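Local coordinates for protein Stk_08120 (PDB 2EJX) that probably serves as a fatty acid carrier, as a member of a thermoacidophile-specific family related to the Bet v 1-like proteins, at residues Phe58-Gly64 / Ile76-Arg81; Pro36-Ser40 / Ala51-Phe55. One frame throughout, in Å; residues are numbered along the deposited sequence.

Contact 1: Phe58-Gly64 / Ile76-Arg81; sequences FSYKVKG and IYDSDR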
ATOM      1  N   PHE A  58      -1.591  11.098  16.694  1.00 30.19           N
ATOM      2  CA  PHE A  58      -2.435  11.512  15.596  1.00 29.91           C
ATOM      3  C   PHE A  58      -3.267  10.422  14.946  1.00 29.15           C
ATOM      4  O   PHE A  58      -2.750   9.669  14.151  1.00 28.41           O
ATOM      5  CB  PHE A  58      -1.563  12.177  14.544  1.00 29.04           C
ATOM      6  CG  PHE A  58      -0.652  13.205  15.140  1.00 32.98           C
ATOM      7  CD1 PHE A  58      -1.188  14.364  15.679  1.00 34.18           C
ATOM      8  CD2 PHE A  58       0.714  12.993  15.204  1.00 34.24           C
ATOM      9  CE1 PHE A  58      -0.348  15.321  16.277  1.00 35.54           C
ATOM     10  CE2 PHE A  58       1.571  13.945  15.804  1.00 32.76           C
ATOM     11  CZ  PHE A  58       1.023  15.093  16.332  1.00 30.93           C
ATOM     12  N   SER A  59      -4.555  10.393  15.263  1.00 29.44           N
ATOM     13  CA  SER A  59      -5.516   9.573  14.526  1.00 30.34           C
ATOM     14  C   SER A  59      -5.834  10.198  13.187  1.00 29.97           C
ATOM     15  O   SER A  59      -5.892  11.436  13.037  1.00 31.05           O
ATOM     16  CB  SER A  59      -6.806   9.438  15.317  1.00 30.26           C
ATOM     17  OG  SER A  59      -6.512   8.755  16.523  1.00 33.49           O
ATOM     18  N   TYR A  60      -6.088   9.350  12.191  1.00 29.52           N
ATOM     19  CA  TYR A  60      -6.466   9.864  10.899  1.00 28.31           C
ATOM     20  C   TYR A  60      -7.469   8.925  10.252  1.00 28.97           C
ATOM     21  O   TYR A  60      -7.545   7.734  10.602  1.00 28.90           O
ATOM     22  CB  TYR A  60      -5.255  10.081   9.980  1.00 28.97           C
ATOM     23  CG  TYR A  60      -4.529   8.810   9.637  1.00 29.48           C
ATOM     24  CD1 TYR A  60      -4.842   8.102   8.470  1.00 29.84           C
ATOM     25  CD2 TYR A  60      -3.576   8.272  10.509  1.00 30.23           C
ATOM     26  CE1 TYR A  60      -4.197   6.917   8.153  1.00 29.07           C
ATOM     27  CE2 TYR A  60      -2.906   7.090  10.199  1.00 28.07           C
ATOM     28  CZ  TYR A  60      -3.239   6.407   9.023  1.00 30.64           C
ATOM     29  OH  TYR A  60      -2.595   5.233   8.689  1.00 28.19           O
ATOM     30  N   LYS A  61      -8.259   9.508   9.365  1.00 28.74           N
ATOM     31  CA  LYS A  61      -9.241   8.786   8.546  1.00 30.35           C
ATOM     32  C   LYS A  61      -8.844   8.963   7.108  1.00 31.14           C
ATOM     33  O   LYS A  61      -8.748  10.104   6.624  1.00 32.11           O
ATOM     34  CB  LYS A  61     -10.634   9.380   8.726  1.00 30.66           C
ATOM     35  CG  LYS A  61     -11.358   8.882   9.913  1.00 35.51           C
ATOM     36  CD  LYS A  61     -12.638   9.698  10.154  1.00 42.15           C
ATOM     37  CE  LYS A  61     -13.881   9.011   9.609  1.00 45.40           C
ATOM     38  NZ  LYS A  61     -14.103   9.307   8.171  1.00 46.25           N
ATOM     39  N   VAL A  62      -8.611   7.864   6.405  1.00 30.51           N
ATOM     40  CA  VAL A  62      -8.239   7.946   5.010  1.00 30.21           C
ATOM     41  C   VAL A  62      -9.277   7.146   4.180  1.00 29.61           C
ATOM     42  O   VAL A  62      -9.844   6.143   4.658  1.00 31.10           O
ATOM     43  CB  VAL A  62      -6.745   7.522   4.766  1.00 29.09           C
ATOM     44  CG1 VAL A  62      -6.498   6.120   5.248  1.00 31.44           C
ATOM     45  CG2 VAL A  62      -6.322   7.663   3.320  1.00 29.52           C
ATOM     46  N   LYS A  63      -9.577   7.651   2.993  1.00 28.63           N
ATOM     47  CA  LYS A  63     -10.407   6.901   2.032  1.00 28.14           C
ATOM     48  C   LYS A  63      -9.890   7.195   0.627  1.00 26.70           C
ATOM     49  O   LYS A  63      -9.120   8.122   0.403  1.00 27.81           O
ATOM     50  CB  LYS A  63     -11.902   7.272   2.170  1.00 28.95           C
ATOM     51  CG  LYS A  63     -12.212   8.655   1.633  1.00 29.68           C
ATOM     52  CD  LYS A  63     -13.603   9.061   2.080  1.00 28.96           C
ATOM     53  CE  LYS A  63     -14.109  10.292   1.298  1.00 27.27           C
ATOM     54  NZ  LYS A  63     -13.678  11.499   1.988  1.00 27.74           N
ATOM     55  N   GLY A  64     -10.248   6.378  -0.343  1.00 25.86           N
ATOM     56  CA  GLY A  64      -9.677   6.559  -1.651  1.00 25.06           C
ATOM     57  C   GLY A  64     -10.138   5.501  -2.662  1.00 25.16           C
ATOM     58  O   GLY A  64     -11.033   4.722  -2.370  1.00 24.72           O
ATOM     59  N   ILE A  76      -5.437   6.609  -5.278  1.00 28.13           N
ATOM     60  CA  ILE A  76      -5.597   8.041  -4.975  1.00 27.52           C
ATOM     61  C   ILE A  76      -6.377   8.176  -3.683  1.00 26.49           C
ATOM     62  O   ILE A  76      -7.433   7.570  -3.520  1.00 26.29           O
ATOM     63  CB  ILE A  76      -6.289   8.733  -6.154  1.00 26.86           C
ATOM     64  CG1 ILE A  76      -5.414   8.517  -7.396  1.00 27.59           C
ATOM     65  CG2 ILE A  76      -6.492  10.208  -5.866  1.00 27.00           C
ATOM     66  CD1 ILE A  76      -5.933   9.164  -8.680  1.00 34.68           C
ATOM     67  N   TYR A  77      -5.847   8.932  -2.716  1.00 25.79           N
ATOM     68  CA  TYR A  77      -6.513   8.975  -1.422  1.00 25.61           C
ATOM     69  C   TYR A  77      -6.595  10.404  -0.860  1.00 25.71           C
ATOM     70  O   TYR A  77      -5.820  11.266  -1.286  1.00 26.71           O
ATOM     71  CB  TYR A  77      -5.803   8.072  -0.417  1.00 24.55           C
ATOM     72  CG  TYR A  77      -4.392   8.528  -0.098  1.00 25.31           C
ATOM     73  CD1 TYR A  77      -4.155   9.472   0.917  1.00 22.17           C
ATOM     74  CD2 TYR A  77      -3.277   8.026  -0.823  1.00 24.42           C
ATOM     75  CE1 TYR A  77      -2.856   9.898   1.221  1.00 23.82           C
ATOM     76  CE2 TYR A  77      -1.985   8.458  -0.515  1.00 23.73           C
ATOM     77  CZ  TYR A  77      -1.807   9.393   0.497  1.00 22.21           C
ATOM     78  OH  TYR A  77      -0.547   9.793   0.778  1.00 26.54           O
ATOM     79  N   ASP A  78      -7.536  10.611   0.067  1.00 27.43           N
ATOM     80  CA  ASP A  78      -7.657  11.850   0.867  1.00 28.14           C
ATOM     81  C   ASP A  78      -7.821  11.535   2.315  1.00 28.72           C
ATOM     82  O   ASP A  78      -8.462  10.581   2.669  1.00 28.89           O
ATOM     83  CB  ASP A  78      -8.851  12.729   0.397  1.00 28.32           C
ATOM     84  CG  ASP A  78     -10.217  12.023   0.505  1.00 29.05           C
ATOM     85  OD1 ASP A  78     -10.651  11.434  -0.523  1.00 30.07           O
ATOM     86  OD2 ASP A  78     -10.866  12.059   1.590  1.00 30.66           O
ATOM     87  N   SER A  79      -7.282  12.368   3.199  1.00 29.66           N
ATOM     88  CA  SER A  79      -7.486  12.134   4.619  1.00 30.89           C
ATOM     89  C   SER A  79      -7.489  13.471   5.316  1.00 31.48           C
ATOM     90  O   SER A  79      -7.194  14.488   4.678  1.00 32.12           O
ATOM     91  CB  SER A  79      -6.365  11.293   5.222  1.00 30.61           C
ATOM     92  OG  SER A  79      -5.210  12.086   5.418  1.00 32.53           O
ATOM     93  N   ASP A  80      -7.795  13.443   6.614  1.00 33.08           N
ATOM     94  CA  ASP A  80      -7.788  14.653   7.453  1.00 33.76           C
ATOM     95  C   ASP A  80      -6.360  15.151   7.728  1.00 34.41           C
ATOM     96  O   ASP A  80      -6.172  16.199   8.361  1.00 34.84           O
ATOM     97  CB  ASP A  80      -8.592  14.477   8.757  1.00 34.69           C
ATOM     98  CG  ASP A  80      -8.285  13.169   9.508  1.00 36.45           C
ATOM     99  OD1 ASP A  80      -7.491  12.358   9.011  1.00 37.05           O
ATOM    100  OD2 ASP A  80      -8.879  12.959  10.603  1.00 40.77           O
ATOM    101  N   ARG A  81      -5.362  14.399   7.258  1.00 33.11           N
ATOM    102  CA  ARG A  81      -3.955  14.751   7.507  1.00 33.20           C
ATOM    103  C   ARG A  81      -3.206  14.957   6.191  1.00 31.88           C
ATOM    104  O   ARG A  81      -1.986  14.988   6.174  1.00 33.02           O
ATOM    105  CB  ARG A  81      -3.248  13.665   8.332  1.00 32.60           C
ATOM    106  CG  ARG A  81      -3.929  13.231   9.618  1.00 34.88           C
ATOM    107  CD  ARG A  81      -4.074  14.328  10.625  1.00 38.54           C
ATOM    108  NE  ARG A  81      -4.479  13.797  11.934  1.00 38.71           N
ATOM    109  CZ  ARG A  81      -4.398  14.472  13.081  1.00 39.93           C
ATOM    110  NH1 ARG A  81      -3.909  15.710  13.094  1.00 40.36           N
ATOM    111  NH2 ARG A  81      -4.815  13.913  14.208  1.00 35.68           N
TER
HETATM  112  O   HOH W   1      -9.155  11.544  12.868  1.00 46.21           O
HETATM  113  O   HOH W   2     -11.045  10.968   4.555  1.00 40.65           O
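Arg81, Asp78 and Lys63 bury the most surface where the strand of Phe58-Gly64 runs antiparallel to Ile76-Ser79. Arg81 lies just past the end of its strand and reaches back to the other: NE and NH2 both donate to Ser59 O, at 3.0 and 2.9 Å, and Phe58 CB sits over one face of the guanidinium. Arg81 CG also packs 3.4 Å from Tyr60 CB. Asp78 and Lys63 form a hydrogen-bonded pair, with Lys63 N to Asp78 O at 3.2 Å and Asp78 N to Lys63 O at 3.0 Å; on the same face their side chains close a salt bridge, Lys63 NZ to Asp78 OD2 at 2.9 Å. Between these two ends the regular pairing gives out beyond Val62-Ser79: Asp80 OD1 accepts from Lys61 N at 3.0 Å, while Asp80 N donates only weakly to Lys61 O, at 3.5 Å. Once the second strand has turned away, then, side chains carry most of the hydrogen bonding, so polar contacts continue along the first strand as far as Ser59.

Contact 2: Pro36-Ser40 / Ala51-Phe55; sequences PGIAS and AEGKF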
ATOM      1  N   PRO A  36       0.600   4.060   8.193  1.00 26.70           N
ATOM      2  CA  PRO A  36       0.926   3.919   9.624  1.00 26.81           C
ATOM      3  C   PRO A  36      -0.246   3.504  10.508  1.00 26.71           C
ATOM      4  O   PRO A  36      -1.238   4.230  10.587  1.00 28.32           O
ATOM      5  CB  PRO A  36       1.412   5.318  10.051  1.00 26.84           C
ATOM      6  CG  PRO A  36       1.489   6.139   8.817  1.00 27.56           C
ATOM      7  CD  PRO A  36       0.713   5.466   7.719  1.00 26.89           C
ATOM      8  N   GLY A  37      -0.114   2.362  11.175  1.00 26.28           N
ATOM      9  CA  GLY A  37      -0.993   2.001  12.305  1.00 26.81           C
ATOM     10  C   GLY A  37      -2.472   1.912  11.949  1.00 26.18           C
ATOM     11  O   GLY A  37      -3.320   2.355  12.721  1.00 25.63           O
ATOM     12  N   ILE A  38      -2.772   1.311  10.795  1.00 26.17           N
ATOM     13  CA  ILE A  38      -4.166   1.089  10.361  1.00 27.20           C
ATOM     14  C   ILE A  38      -4.912   0.152  11.321  1.00 27.94           C
ATOM     15  O   ILE A  38      -4.449  -0.956  11.597  1.00 28.22           O
ATOM     16  CB  ILE A  38      -4.235   0.562   8.888  1.00 26.64           C
ATOM     17  CG1 ILE A  38      -3.692   1.603   7.906  1.00 26.25           C
ATOM     18  CG2 ILE A  38      -5.668   0.106   8.493  1.00 28.81           C
ATOM     19  CD1 ILE A  38      -4.665   2.784   7.688  1.00 25.06           C
ATOM     20  N   ALA A  39      -6.045   0.607  11.849  1.00 29.90           N
ATOM     21  CA  ALA A  39      -6.821  -0.197  12.806  1.00 31.61           C
ATOM     22  C   ALA A  39      -8.250  -0.545  12.320  1.00 32.85           C
ATOM     23  O   ALA A  39      -8.940  -1.378  12.940  1.00 34.29           O
ATOM     24  CB  ALA A  39      -6.885   0.489  14.186  1.00 31.13           C
ATOM     25  N   SER A  40      -8.674   0.110  11.247  1.00 32.18           N
ATOM     26  CA  SER A  40      -9.953  -0.141  10.580  1.00 33.34           C
ATOM     27  C   SER A  40      -9.796  -0.042   9.065  1.00 33.27           C
ATOM     28  O   SER A  40      -9.026   0.769   8.574  1.00 32.68           O
ATOM     29  CB  SER A  40     -11.001   0.841  11.085  1.00 33.02           C
ATOM     30  OG  SER A  40     -11.169   0.612  12.478  1.00 37.16           O
ATOM     31  N   ALA A  51     -10.307   3.831   5.558  1.00 30.46           N
ATOM     32  CA  ALA A  51      -9.542   3.277   6.640  1.00 29.03           C
ATOM     33  C   ALA A  51      -9.264   4.327   7.725  1.00 28.74           C
ATOM     34  O   ALA A  51      -9.354   5.526   7.478  1.00 27.97           O
ATOM     35  CB  ALA A  51      -8.215   2.704   6.104  1.00 28.58           C
ATOM     36  N   GLU A  52      -8.958   3.828   8.911  1.00 28.30           N
ATOM     37  CA  GLU A  52      -8.612   4.646  10.061  1.00 29.53           C
ATOM     38  C   GLU A  52      -7.324   4.124  10.641  1.00 27.98           C
ATOM     39  O   GLU A  52      -7.121   2.919  10.783  1.00 26.56           O
ATOM     40  CB  GLU A  52      -9.731   4.580  11.126  1.00 29.64           C
ATOM     41  CG  GLU A  52     -10.987   5.410  10.700  1.00 33.31           C
ATOM     42  CD  GLU A  52     -12.111   5.445  11.756  1.00 35.30           C
ATOM     43  OE1 GLU A  52     -11.821   5.487  12.972  1.00 44.36           O
ATOM     44  OE2 GLU A  52     -13.293   5.417  11.357  1.00 40.62           O
ATOM     45  N   GLY A  53      -6.434   5.041  10.998  1.00 27.83           N
ATOM     46  CA  GLY A  53      -5.229   4.634  11.666  1.00 27.67           C
ATOM     47  C   GLY A  53      -4.791   5.687  12.684  1.00 28.70           C
ATOM     48  O   GLY A  53      -5.410   6.746  12.815  1.00 26.62           O
ATOM     49  N   LYS A  54      -3.686   5.383  13.351  1.00 29.07           N
ATOM     50  CA  LYS A  54      -3.031   6.315  14.280  1.00 30.49           C
ATOM     51  C   LYS A  54      -1.512   6.108  14.295  1.00 31.26           C
ATOM     52  O   LYS A  54      -1.019   4.974  14.196  1.00 32.77           O
ATOM     53  CB  LYS A  54      -3.620   6.150  15.671  1.00 30.57           C
ATOM     54  CG  LYS A  54      -3.033   7.071  16.753  1.00 32.96           C
ATOM     55  CD  LYS A  54      -3.747   6.906  18.054  1.00 36.83           C
ATOM     56  CE  LYS A  54      -3.421   8.075  18.981  1.00 37.98           C
ATOM     57  NZ  LYS A  54      -4.261   7.988  20.210  1.00 40.69           N
ATOM     58  N   PHE A  55      -0.763   7.207  14.407  1.00 30.39           N
ATOM     59  CA  PHE A  55       0.667   7.135  14.702  1.00 30.30           C
ATOM     60  C   PHE A  55       0.988   8.333  15.593  1.00 29.88           C
ATOM     61  O   PHE A  55       0.392   9.412  15.428  1.00 29.19           O
ATOM     62  CB  PHE A  55       1.540   7.118  13.453  1.00 30.73           C
ATOM     63  CG  PHE A  55       1.397   8.334  12.604  1.00 31.94           C
ATOM     64  CD1 PHE A  55       2.298   9.380  12.709  1.00 34.66           C
ATOM     65  CD2 PHE A  55       0.334   8.454  11.716  1.00 35.09           C
ATOM     66  CE1 PHE A  55       2.144  10.528  11.941  1.00 33.71           C
ATOM     67  CE2 PHE A  55       0.177   9.604  10.932  1.00 35.16           C
ATOM     68  CZ  PHE A  55       1.074  10.642  11.055  1.00 36.02           C
TER
HETATM   69  O   HOH W   3     -10.604   2.825  14.157  1.00 48.77           O
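Pro36 packs on the ring of Phe55, CB to CD2 at 3.7 Å, just before the strand beginning at Ile38. Helix 105-137 lies against both residues, through Tyr114 and Val115 on Pro36 and Leu110 on Phe55, so this end of the contact belongs to the interior between helix and sheet. A second apolar touch, Ile38 CD1 to Ala51 CB at 3.9 Å, is backed by Ile31 of helix 27-34.

From Gly37 to Ser40 the backbone pairs antiparallel with Glu52-Lys54. Lys54 N donates to Gly37 O at 3.1 Å, and Ile38 stands opposite Gly53 as a non-hydrogen-bonded pair with their CA atoms 3.9 Å apart. Both glycines suit their places: Gly37 has a positive phi, and a CB on it would run into Lys54 O, while one on Gly53 would clash with Pro36 O.

Next comes a slip of one residue. Glu52 O accepts twice, from Ala39 N at 2.8 Å and from Ser40 N at 3.2 Å, so two residues of one strand face a single residue of the other. Glu52 N donates back to Ser40 O at 3.1 Å, completing a hydrogen-bonded pair. On the outer side, the CB atoms of Ser40 and Glu52 are 3.9 Å apart, and a water bridges Ser40 OG, at 2.8 Å, and Glu52 OE1, at 3.2 Å.

This is a classic beta bulge in the hairpin of strands 38-42 and 48-55, at one edge of the antiparallel sheet that packs against the long C-terminal helix in the Bet v 1-like fold.

Coming from the N terminus, the chain makes strand 7-12 and helices 17-24 and 27-34 before reaching contact 2, which closes the hairpin of strands 38-42 and 48-55. Only after that does contact 1 open, closing the next hairpin, strands 58-69 and 72-79; the two loops follow in series and neither nests nor crosses. Strands 48-55 and 58-69 are consecutive and adjacent, which joins the hairpins into one four-stranded run ending at edge strand 38-42. Across that seam, Val62 O and Ala51 N are 2.5 Å apart, a probable hydrogen bond, and Lys61 packs on Glu52. Tyr60 OH reaches past strand 48-55 to hydrogen-bond Pro36 O, just ahead of strand 38-42.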